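Local coordinates for L-isoleucine-4-hydroxylase (Bacillus thuringiensis, PDB 6LNH), which hydroxylates L-isoleucine to (4S)-4-hydroxy-L-isoleucine, using ferrous iron, ascorbate, 2-oxoglutarate and molecular oxygen, and also hydroxylates or sulfoxidises several related amino acids, at residues C[15-19]-C[20-24]; C[41-44]-C[45-48]; C[155-158]-C[159-162]. All coordinates share one frame; numbering follows the deposited sequence.

Interaction 1 (C[15-19]-C[20-24]); sequences SGFSI and EEKVH
Ser18 and Lys22 meet at the N-terminus of helix 19-29, where Ser18 holds the N-cap position. Two backbone hydrogen bonds set the first turn: Lys22 N gives its hydrogen to Ser18 O at 2.9 Å, and Val23 N donates to Ile19 O one residue further on. In both the donor is tilted out of the carbonyl plane, by 24° and 32° respectively.

The polar side chains do not form a capping box. Rather than reaching forward to a backbone N-H of the first turn, Ser18 OG donates to Glu20 OE2 at 3.1 Å, approaching on the anti lone pair, the one turned away from the other carboxylate oxygen; the bend at chi2 of Glu20 (-100°) brings the carboxylate round to it. The Glu21 chain, extended beyond CG, runs alongside the same serine, its OE2 3.4 Å from Ser18 CB but 3.7 Å from Ser18 N.

Contacts through carbon atoms follow two directions. Lys22 runs back along the loop, its CD passing 3.2 Å from Ser18 O, and crosses the Phe17 side chain at about a right angle, CE lying 4.1 Å from Phe17 CD2. Lys22 and Val23 also touch Phe132 of helix 120-134, which places this turn against that helix. One turn apart, two branched residues make a loose apolar contact, Ile19 CG2 lying 4.4 Å from Val23 CG2.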
loop_
_atom_site.group_PDB
_atom_site.type_symbol
_atom_site.label_atom_id
_atom_site.label_comp_id
_atom_site.label_asym_id
_atom_site.label_seq_id
_atom_site.Cartn_x
_atom_site.Cartn_y
_atom_site.Cartn_z
ATOM N N SER C 15 30.220 -1.041 -10.969
ATOM C CA SER C 15 29.343 -1.693 -10.005
ATOM C C SER C 15 28.226 -2.469 -10.678
ATOM O O SER C 15 28.378 -2.941 -11.811
ATOM C CB SER C 15 28.740 -0.681 -9.033
ATOM O OG SER C 15 27.985 -1.349 -8.035
ATOM N N GLY C 16 27.084 -2.639 -10.007
ATOM C CA GLY C 16 25.927 -3.370 -10.555
ATOM C C GLY C 16 26.303 -4.751 -11.058
ATOM O O GLY C 16 27.074 -5.453 -10.376
ATOM N N PHE C 17 25.734 -5.144 -12.201
ATOM C CA PHE C 17 26.015 -6.469 -12.808
ATOM C C PHE C 17 26.446 -6.250 -14.259
ATOM O O PHE C 17 26.043 -5.235 -14.856
ATOM C CB PHE C 17 24.786 -7.378 -12.704
ATOM C CG PHE C 17 23.933 -7.141 -11.483
ATOM C CD1 PHE C 17 24.057 -7.945 -10.361
ATOM C CD2 PHE C 17 23.024 -6.095 -11.444
ATOM C CE1 PHE C 17 23.279 -7.719 -9.237
ATOM C CE2 PHE C 17 22.245 -5.870 -10.321
ATOM C CZ PHE C 17 22.374 -6.683 -9.219
ATOM N N SER C 18 27.258 -7.164 -14.794
ATOM C CA SER C 18 27.730 -7.041 -16.196
ATOM C C SER C 18 26.546 -7.221 -17.149
ATOM O O SER C 18 25.651 -8.023 -16.833
ATOM C CB SER C 18 28.820 -8.031 -16.489
ATOM O OG SER C 18 29.988 -7.365 -16.944
ATOM N N ILE C 19 26.557 -6.508 -18.277
ATOM C CA ILE C 19 25.456 -6.616 -19.277
ATOM C C ILE C 19 25.548 -7.989 -19.951
ATOM O O ILE C 19 24.495 -8.541 -20.298
ATOM C CB ILE C 19 25.516 -5.454 -20.286
ATOM C CG1 ILE C 19 25.237 -4.112 -19.606
ATOM C CG2 ILE C 19 24.574 -5.697 -21.452
ATOM C CD1 ILE C 19 26.144 -3.815 -18.433
ATOM N N GLU C 20 26.764 -8.514 -20.114
ATOM C CA GLU C 20 26.957 -9.856 -20.725
ATOM C C GLU C 20 26.470 -10.915 -19.729
ATOM O O GLU C 20 25.965 -11.958 -20.176
ATOM C CB GLU C 20 28.421 -10.065 -21.112
ATOM C CG GLU C 20 29.392 -9.300 -20.228
ATOM C CD GLU C 20 29.915 -8.003 -20.819
ATOM O OE1 GLU C 20 30.048 -7.928 -22.056
ATOM O OE2 GLU C 20 30.193 -7.070 -20.042
ATOM N N GLU C 21 26.626 -10.647 -18.430
ATOM C CA GLU C 21 26.160 -11.585 -17.375
ATOM C C GLU C 21 24.631 -11.535 -17.334
ATOM O O GLU C 21 24.005 -12.601 -17.243
ATOM C CB GLU C 21 26.730 -11.183 -16.015
ATOM C CG GLU C 21 27.584 -12.257 -15.372
ATOM C CD GLU C 21 28.504 -11.746 -14.276
ATOM O OE1 GLU C 21 28.967 -12.569 -13.463
ATOM O OE2 GLU C 21 28.752 -10.523 -14.240
ATOM N N LYS C 22 24.070 -10.325 -17.406
ATOM C CA LYS C 22 22.598 -10.128 -17.392
ATOM C C LYS C 22 21.994 -10.797 -18.628
ATOM O O LYS C 22 20.926 -11.413 -18.502
ATOM C CB LYS C 22 22.265 -8.634 -17.401
ATOM C CG LYS C 22 22.520 -7.888 -16.099
ATOM C CD LYS C 22 22.895 -6.439 -16.322
ATOM C CE LYS C 22 22.180 -5.482 -15.394
ATOM N NZ LYS C 22 22.304 -4.081 -15.857
ATOM N N VAL C 23 22.669 -10.680 -19.776
ATOM C CA VAL C 23 22.182 -11.281 -21.052
ATOM C C VAL C 23 22.168 -12.808 -20.913
ATOM O O VAL C 23 21.242 -13.436 -21.448
ATOM C CB VAL C 23 23.031 -10.828 -22.254
ATOM C CG1 VAL C 23 22.987 -11.836 -23.390
ATOM C CG2 VAL C 23 22.613 -9.452 -22.746
ATOM N N HIS C 24 23.163 -13.371 -20.223
ATOM C CA HIS C 24 23.232 -14.842 -20.020
ATOM C C HIS C 24 22.032 -15.298 -19.184
ATOM O O HIS C 24 21.435 -16.327 -19.534
ATOM C CB HIS C 24 24.572 -15.248 -19.395
ATOM C CG HIS C 24 24.714 -16.720 -19.205
ATOM N ND1 HIS C 24 23.663 -17.513 -18.792
ATOM C CD2 HIS C 24 25.770 -17.546 -19.369
ATOM C CE1 HIS C 24 24.066 -18.764 -18.708
ATOM N NE2 HIS C 24 25.356 -18.812 -19.058
#

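Interaction 2 (C[41-44]-C[45-48]); sequences QEEE and NHSL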
loop_
_atom_site.group_PDB
_atom_site.type_symbol
_atom_site.label_atom_id
_atom_site.label_comp_id
_atom_site.label_asym_id
_atom_site.label_seq_id
_atom_site.Cartn_x
_atom_site.Cartn_y
_atom_site.Cartn_z
ATOM N N GLN C 41 21.365 7.542 -12.825
ATOM C CA GLN C 41 22.754 7.790 -12.359
ATOM C C GLN C 41 23.050 9.292 -12.438
ATOM O O GLN C 41 24.091 9.714 -11.908
ATOM C CB GLN C 41 23.749 6.974 -13.185
ATOM C CG GLN C 41 23.674 5.480 -12.914
ATOM C CD GLN C 41 23.789 5.158 -11.444
ATOM O OE1 GLN C 41 22.896 5.448 -10.651
ATOM N NE2 GLN C 41 24.901 4.548 -11.069
ATOM N N GLU C 42 22.163 10.056 -13.082
ATOM C CA GLU C 42 22.327 11.528 -13.208
ATOM C C GLU C 42 21.175 12.206 -12.463
ATOM O O GLU C 42 20.064 11.655 -12.485
ATOM C CB GLU C 42 22.323 11.940 -14.680
ATOM C CG GLU C 42 23.694 11.888 -15.326
ATOM C CD GLU C 42 24.081 10.524 -15.869
ATOM O OE1 GLU C 42 23.327 9.560 -15.634
ATOM O OE2 GLU C 42 25.139 10.430 -16.522
ATOM N N GLU C 43 21.428 13.366 -11.849
ATOM C CA GLU C 43 20.367 14.082 -11.089
ATOM C C GLU C 43 19.358 14.702 -12.062
ATOM O O GLU C 43 18.191 14.873 -11.667
ATOM C CB GLU C 43 20.976 15.142 -10.170
ATOM C CG GLU C 43 20.672 14.910 -8.700
ATOM C CD GLU C 43 19.296 15.362 -8.237
ATOM O OE1 GLU C 43 18.523 15.868 -9.075
ATOM O OE2 GLU C 43 19.000 15.208 -7.037
ATOM N N GLU C 44 19.802 15.029 -13.279
ATOM C CA GLU C 44 18.916 15.632 -14.308
ATOM C C GLU C 44 17.902 14.583 -14.782
ATOM O O GLU C 44 16.837 14.976 -15.287
ATOM C CB GLU C 44 19.761 16.166 -15.466
ATOM C CG GLU C 44 21.137 15.529 -15.547
ATOM C CD GLU C 44 22.211 16.172 -14.683
ATOM O OE1 GLU C 44 23.365 16.258 -15.146
ATOM O OE2 GLU C 44 21.895 16.579 -13.548
ATOM N N ASN C 45 18.233 13.298 -14.620
ATOM C CA ASN C 45 17.337 12.187 -15.041
ATOM C C ASN C 45 15.976 12.330 -14.348
ATOM O O ASN C 45 14.957 12.047 -14.997
ATOM C CB ASN C 45 17.978 10.821 -14.788
ATOM C CG ASN C 45 19.119 10.522 -15.737
ATOM O OD1 ASN C 45 19.954 9.664 -15.465
ATOM N ND2 ASN C 45 19.165 11.224 -16.856
ATOM N N HIS C 46 15.964 12.768 -13.084
ATOM C CA HIS C 46 14.702 12.989 -12.327
ATOM C C HIS C 46 13.842 14.030 -13.051
ATOM O O HIS C 46 12.613 13.851 -13.095
ATOM C CB HIS C 46 15.010 13.406 -10.885
ATOM C CG HIS C 46 15.723 12.352 -10.110
ATOM N ND1 HIS C 46 15.060 11.312 -9.500
ATOM C CD2 HIS C 46 17.034 12.166 -9.855
ATOM C CE1 HIS C 46 15.931 10.532 -8.897
ATOM N NE2 HIS C 46 17.147 11.035 -9.098
ATOM N N SER C 47 14.469 15.088 -13.573
ATOM C CA SER C 47 13.745 16.144 -14.321
ATOM C C SER C 47 13.257 15.587 -15.662
ATOM O O SER C 47 12.137 15.932 -16.061
ATOM C CB SER C 47 14.620 17.348 -14.523
ATOM O OG SER C 47 14.082 18.478 -13.858
ATOM N N LEU C 48 14.074 14.762 -16.326
ATOM C CA LEU C 48 13.694 14.209 -17.608
ATOM C C LEU C 48 12.558 13.211 -17.435
ATOM O O LEU C 48 11.641 13.155 -18.261
ATOM C CB LEU C 48 14.916 13.593 -18.279
ATOM C CG LEU C 48 15.924 14.672 -18.694
ATOM C CD1 LEU C 48 17.231 14.040 -19.124
ATOM C CD2 LEU C 48 15.374 15.572 -19.797
#
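Glu42 O accepts a hydrogen bond from Asn45 N at 3.3 Å, and the phi/psi values between them, -73/-28° at Glu43 and closely similar at Glu44, are those of a type I turn running straight into helix. The donor stands above the carbonyl plane of Glu42, well off a lone pair, and the next i to i+3 pair, His46 N to Glu43 O at 3.4 Å, is weak. By contrast, Leu48 N bonds Glu44 O at 3.0 Å in the carbonyl plane, so helical i to i+4 bonding is established there.

Among the side chains, Asn45 comes close through its CB, 3.2 Å from Glu42 O. The His46 imidazole lies beside Glu43: Glu43 O sits at the ring edge, in the ring plane, 3.5 Å from His46 CD2. The Glu43 carboxylate is turned 51° from that ring, its OE2 5.0 Å from His46 NE2 and not in contact, though near enough that it might slightly favour a protonated imidazole. His46 also packs on Ser233 of a second subunit.

Three consecutive glutamates, Glu42 to Glu44, lie at the start of helix 44-54; acidic residues so placed are characteristic of a helix N-terminus.

Interaction 3 (C[155-158]-C[159-162]); sequences KATK and ERPS
A type I beta turn reverses the chain at the end of strand 145-156, with Thr157 and Arg160 facing each other across Lys158 and Glu159. The evidence is twofold: Lys158 and Glu159 have the expected backbone angles, and the directions of 155-158 and 159-162 differ by 149°. Thr157 and Arg160 form a hydrogen-bonded pair, as in a two-residue beta hairpin. Thr157 N donates to Arg160 O at 3.0 Å, nearly straight at 166° though from above the carbonyl plane, whereas the return bond from Arg160 N to Thr157 O is weak at 3.2 Å. Arg160 O has a second donor, a water that also bonds Lys155 O at 2.9 Å and so bridges the two arms beyond the pair.

Thr157 makes a close side-chain approach through its methyl. At chi1 -158° the hydroxyl is turned away from the backbone N, which leaves CG2 between that N and the carbonyl carbon, 3.1 Å from Arg160 N and 3.8 Å from Arg160 CB. Glu159 bends at chi2 to lie back over Lys158, its OE2 3.7 Å from Lys158 CB. Farther down, Ser162 CB packs 3.3 Å from Lys155 O, while Ser162 OG is hydrogen-bonded to Cys67 O and Lys155 NZ forms a salt bridge with Asp61. Ala156 and Ser162 both rest on Leu228 of strand 222-229, and Ala156 pairs through its backbone with Ala236 of strand 236-247.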
loop_
_atom_site.group_PDB
_atom_site.type_symbol
_atom_site.label_atom_id
_atom_site.label_comp_id
_atom_site.label_asym_id
_atom_site.label_seq_id
_atom_site.Cartn_x
_atom_site.Cartn_y
_atom_site.Cartn_z
ATOM N N LYS C 155 -6.026 2.771 -18.429
ATOM C CA LYS C 155 -6.944 3.578 -17.640
ATOM C C LYS C 155 -7.996 2.665 -17.038
ATOM O O LYS C 155 -8.675 1.927 -17.759
ATOM C CB LYS C 155 -7.586 4.670 -18.498
ATOM C CG LYS C 155 -6.571 5.483 -19.296
ATOM C CD LYS C 155 -7.237 6.515 -20.189
ATOM C CE LYS C 155 -7.500 5.954 -21.575
ATOM N NZ LYS C 155 -8.070 6.985 -22.486
ATOM N N ALA C 156 -8.133 2.727 -15.720
ATOM C CA ALA C 156 -9.073 1.893 -14.999
ATOM C C ALA C 156 -9.974 2.769 -14.150
ATOM O O ALA C 156 -9.554 3.801 -13.619
ATOM C CB ALA C 156 -8.356 0.872 -14.111
ATOM N N THR C 157 -11.225 2.345 -14.038
ATOM C CA THR C 157 -12.213 3.032 -13.230
ATOM C C THR C 157 -12.981 1.968 -12.462
ATOM O O THR C 157 -12.884 0.774 -12.755
ATOM C CB THR C 157 -13.135 3.914 -14.086
ATOM O OG1 THR C 157 -13.728 4.927 -13.265
ATOM C CG2 THR C 157 -14.227 3.097 -14.731
ATOM N N LYS C 158 -13.720 2.404 -11.440
ATOM C CA LYS C 158 -14.443 1.448 -10.608
ATOM C C LYS C 158 -15.455 0.641 -11.413
ATOM O O LYS C 158 -15.704 -0.527 -11.096
ATOM C CB LYS C 158 -15.136 2.165 -9.454
ATOM C CG LYS C 158 -15.173 1.351 -8.170
ATOM C CD LYS C 158 -16.226 1.886 -7.221
ATOM C CE LYS C 158 -16.154 3.401 -7.156
ATOM N NZ LYS C 158 -16.794 3.949 -5.931
ATOM N N GLU C 159 -16.034 1.224 -12.463
ATOM C CA GLU C 159 -17.035 0.507 -13.247
ATOM C C GLU C 159 -16.450 -0.217 -14.447
ATOM O O GLU C 159 -17.102 -1.120 -14.988
ATOM C CB GLU C 159 -18.106 1.466 -13.806
ATOM C CG GLU C 159 -18.974 2.290 -12.850
ATOM C CD GLU C 159 -18.192 3.103 -11.837
ATOM O OE1 GLU C 159 -17.261 3.834 -12.244
ATOM O OE2 GLU C 159 -18.545 3.046 -10.638
ATOM N N ARG C 160 -15.235 0.137 -14.863
ATOM C CA ARG C 160 -14.585 -0.502 -16.001
ATOM C C ARG C 160 -13.126 -0.727 -15.666
ATOM O O ARG C 160 -12.287 0.173 -15.827
ATOM C CB ARG C 160 -14.721 0.339 -17.272
ATOM C CG ARG C 160 -16.122 0.841 -17.591
ATOM C CD ARG C 160 -16.198 1.503 -18.965
ATOM N NE ARG C 160 -17.430 1.164 -19.674
ATOM C CZ ARG C 160 -18.050 1.970 -20.532
ATOM N NH1 ARG C 160 -17.556 3.172 -20.800
ATOM N NH2 ARG C 160 -19.167 1.573 -21.129
ATOM N N PRO C 161 -12.770 -1.925 -15.220
ATOM C CA PRO C 161 -11.359 -2.276 -15.081
ATOM C C PRO C 161 -10.711 -2.274 -16.455
ATOM O O PRO C 161 -11.383 -2.300 -17.486
ATOM C CB PRO C 161 -11.389 -3.679 -14.463
ATOM C CG PRO C 161 -12.782 -3.829 -13.901
ATOM C CD PRO C 161 -13.655 -3.032 -14.820
ATOM N N SER C 162 -9.389 -2.267 -16.482
ATOM C CA SER C 162 -8.669 -2.217 -17.744
ATOM C C SER C 162 -8.074 -3.586 -18.008
ATOM O O SER C 162 -7.391 -4.149 -17.143
ATOM C CB SER C 162 -7.569 -1.158 -17.700
ATOM O OG SER C 162 -6.790 -1.176 -18.881
HETATM O O HOH W 1 -11.516 2.089 -18.262
#

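In the fold
The three contacts come in series along the chain without touching. Interactions 1 and 2 mark the starts of helices 19-29 and 44-54, before and after strand 31-34 in the chain, an outermost strand of the seven-stranded antiparallel sheet; their centres are 23 Å apart, nearest atoms about 7 Å. Both helices also meet helix 120-134, through Phe132 in one case and Pro120 and Leu121 in the other. Interaction 3 lies across the chain's centre from interaction 1, centres 38 Å apart, where strand 145-156 of that sheet ends. All lie away from the iron site of His170, Asp172 and His223, their centres 19 to 22 Å from the chain's centre, at the periphery of the cupin-clan fold.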